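Local coordinates for protein apical membrane antigen AMA1 (Toxoplasma gondii ME49, PDB 4YIV) that plays an essential part in host cell invasion as a microneme protein of the moving junction formed between parasite and host cell membranes, at residues 84-87 / 88-91. Numbering follows the deposited sequence.
With GOL (glycerol), chain J.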
ATOM      1  N   VAL A  84     -16.756 -12.002  -9.961  1.00 25.42           N
ATOM      2  CA  VAL A  84     -16.299 -13.219 -10.633  1.00 24.26           C
ATOM      3  C   VAL A  84     -17.460 -13.773 -11.471  1.00 28.49           C
ATOM      4  O   VAL A  84     -18.625 -13.686 -11.080  1.00 28.59           O
ATOM      5  CB  VAL A  84     -15.793 -14.308  -9.655  1.00 27.18           C
ATOM      6  CG1 VAL A  84     -14.556 -13.760  -8.900  1.00 27.88           C
ATOM      7  CG2 VAL A  84     -16.870 -14.726  -8.678  1.00 37.04           C
ATOM      8  N   PRO A  85     -17.137 -14.339 -12.630  1.00 28.34           N
ATOM      9  CA  PRO A  85     -18.183 -14.775 -13.561  1.00 29.23           C
ATOM     10  C   PRO A  85     -18.846 -16.040 -13.116  1.00 30.47           C
ATOM     11  O   PRO A  85     -18.229 -16.885 -12.457  1.00 29.98           O
ATOM     12  CB  PRO A  85     -17.410 -15.009 -14.870  1.00 29.34           C
ATOM     13  CG  PRO A  85     -16.061 -15.436 -14.428  1.00 26.78           C
ATOM     14  CD  PRO A  85     -15.789 -14.560 -13.184  1.00 29.22           C
ATOM     15  N   THR A  86     -20.107 -16.187 -13.487  1.00 31.69           N
ATOM     16  CA  THR A  86     -20.816 -17.449 -13.271  1.00 33.41           C
ATOM     17  C   THR A  86     -20.438 -18.393 -14.398  1.00 37.54           C
ATOM     18  O   THR A  86     -19.918 -17.942 -15.412  1.00 32.09           O
ATOM     19  CB  THR A  86     -22.326 -17.248 -13.298  1.00 38.90           C
ATOM     20  OG1 THR A  86     -22.701 -16.841 -14.625  1.00 32.45           O
ATOM     21  CG2 THR A  86     -22.750 -16.174 -12.276  1.00 35.27           C
ATOM     22  N   GLU A  87     -20.740 -19.680 -14.257  1.00 42.64           N
ATOM     23  CA  GLU A  87     -20.490 -20.624 -15.344  1.00 45.69           C
ATOM     24  C   GLU A  87     -21.189 -20.179 -16.632  1.00 42.28           C
ATOM     25  O   GLU A  87     -20.604 -20.222 -17.720  1.00 40.82           O
ATOM     26  CB  GLU A  87     -20.938 -22.030 -14.958  1.00 50.56           C
ATOM     27  CG  GLU A  87     -20.675 -23.052 -16.047  1.00 68.07           C
ATOM     28  CD  GLU A  87     -19.248 -22.953 -16.594  1.00 79.71           C
ATOM     29  OE1 GLU A  87     -19.078 -22.616 -17.803  1.00 66.68           O
ATOM     30  OE2 GLU A  87     -18.302 -23.197 -15.797  1.00 80.81           O
ATOM     31  N   LYS A  88     -22.421 -19.702 -16.506  1.00 41.16           N
ATOM     32  CA  LYS A  88     -23.191 -19.320 -17.679  1.00 40.95           C
ATOM     33  C   LYS A  88     -22.600 -18.097 -18.375  1.00 41.15           C
ATOM     34  O   LYS A  88     -22.587 -18.021 -19.598  1.00 40.24           O
ATOM     35  CB  LYS A  88     -24.654 -19.049 -17.299  1.00 49.07           C
ATOM     36  CG  LYS A  88     -25.482 -18.507 -18.458  1.00 57.52           C
ATOM     37  CD  LYS A  88     -26.976 -18.759 -18.265  1.00 67.12           C
ATOM     38  CE  LYS A  88     -27.787 -18.117 -19.399  1.00 72.98           C
ATOM     39  NZ  LYS A  88     -29.261 -18.217 -19.181  1.00 85.03           N
ATOM     40  N   GLU A  89     -22.100 -17.137 -17.609  1.00 35.60           N
ATOM     41  CA  GLU A  89     -21.467 -15.971 -18.223  1.00 37.09           C
ATOM     42  C   GLU A  89     -20.199 -16.355 -18.981  1.00 32.50           C
ATOM     43  O   GLU A  89     -19.889 -15.786 -20.034  1.00 33.84           O
ATOM     44  CB  GLU A  89     -21.154 -14.920 -17.159  1.00 33.65           C
ATOM     45  CG  GLU A  89     -22.404 -14.244 -16.689  1.00 37.77           C
ATOM     46  CD  GLU A  89     -22.223 -13.427 -15.417  1.00 41.92           C
ATOM     47  OE1 GLU A  89     -23.028 -12.499 -15.193  1.00 43.43           O
ATOM     48  OE2 GLU A  89     -21.301 -13.730 -14.632  1.00 36.75           O
ATOM     49  N   TYR A  90     -19.468 -17.320 -18.436  1.00 30.75           N
ATOM     50  CA  TYR A  90     -18.224 -17.787 -19.053  1.00 29.91           C
ATOM     51  C   TYR A  90     -18.546 -18.551 -20.341  1.00 35.34           C
ATOM     52  O   TYR A  90     -17.872 -18.402 -21.364  1.00 34.79           O
ATOM     53  CB  TYR A  90     -17.490 -18.674 -18.091  1.00 30.70           C
ATOM     54  CG  TYR A  90     -16.175 -19.212 -18.546  1.00 27.84           C
ATOM     55  CD1 TYR A  90     -15.385 -18.556 -19.486  1.00 31.71           C
ATOM     56  CD2 TYR A  90     -15.703 -20.396 -18.000  1.00 36.22           C
ATOM     57  CE1 TYR A  90     -14.154 -19.095 -19.867  1.00 28.95           C
ATOM     58  CE2 TYR A  90     -14.493 -20.927 -18.361  1.00 33.58           C
ATOM     59  CZ  TYR A  90     -13.716 -20.280 -19.289  1.00 33.07           C
ATOM     60  OH  TYR A  90     -12.507 -20.860 -19.642  1.00 34.79           O
ATOM     61  N   LYS A  91     -19.569 -19.388 -20.284  1.00 37.45           N
ATOM     62  CA  LYS A  91     -19.983 -20.080 -21.500  1.00 41.89           C
ATOM     63  C   LYS A  91     -20.391 -19.057 -22.557  1.00 39.39           C
ATOM     64  O   LYS A  91     -20.008 -19.197 -23.705  1.00 40.61           O
ATOM     65  CB  LYS A  91     -21.109 -21.067 -21.229  1.00 43.11           C
ATOM     66  CG  LYS A  91     -20.614 -22.510 -21.245  1.00 59.39           C
ATOM     67  CD  LYS A  91     -21.355 -23.378 -20.238  1.00 72.11           C
ATOM     68  CE  LYS A  91     -20.621 -24.688 -19.971  1.00 75.75           C
ATOM     69  NZ  LYS A  91     -21.323 -25.496 -18.922  1.00 82.45           N
TER
HETATM   70  C1  GOL J 509     -21.365 -11.547 -12.758  1.00 39.40           C
HETATM   71  O1  GOL J 509     -21.075 -12.794 -12.136  1.00 35.58           O
HETATM   72  C2  GOL J 509     -22.607 -10.995 -12.064  1.00 39.04           C
HETATM   73  O2  GOL J 509     -22.649 -11.593 -10.813  1.00 26.69           O
HETATM   74  C3  GOL J 509     -22.637  -9.485 -11.914  1.00 47.78           C
HETATM   75  O3  GOL J 509     -23.832  -9.147 -11.227  1.00 55.05           O
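T86 caps a helix that starts at E87, and the backbone makes two helical bonds here: Y90 N to T86 O, and K91 N to E87 O at 2.9 Å. T86 and E89 form a capping box. It gives the N-H groups of T86 and E89 acceptors at the start of helix 87-93. The T86 hydroxyl oxygen sits between its own backbone N and carbonyl carbon (chi1 65°), which turns OG1 to the first helical turn. There it accepts from E89 N at 3.1 Å, with an N-H...O angle of 161°. E89 returns the bond. With CG beside its own backbone N (chi1 -73°), the extended E89 chain reaches back past T86 OG1 to the T86 N-H. E89 OE2 then takes T86 N at 3.0 Å in a nearly straight bond. The OE2 position is less sure, because it crowds a glycerol carbon. The glycerol, probably from the crystallisation liquor, places its O1 near both V84 O and E89 OE2.

The second pair, E87 and K91, starts one residue later and spans the same first turn. The E87 chain crosses the K91 chain at a slant. E87 OE1 lies 3.4 Å from K91 CE, and its salt bridge to K91 NZ is long at 3.8 Å. The Y90 hydroxyl bonds to N95, and its side chain touches L97 and T194.

The contact lies within the AMA1 family region of this chain, one piece of the longer protein. Its centre is about 31 Å from the centre of the chain, at the surface. The loop after strand 65-68 leads into helix 87-93 here. P85 packs on P98, and V84 on V173. V84 also bonds through its backbone to N102.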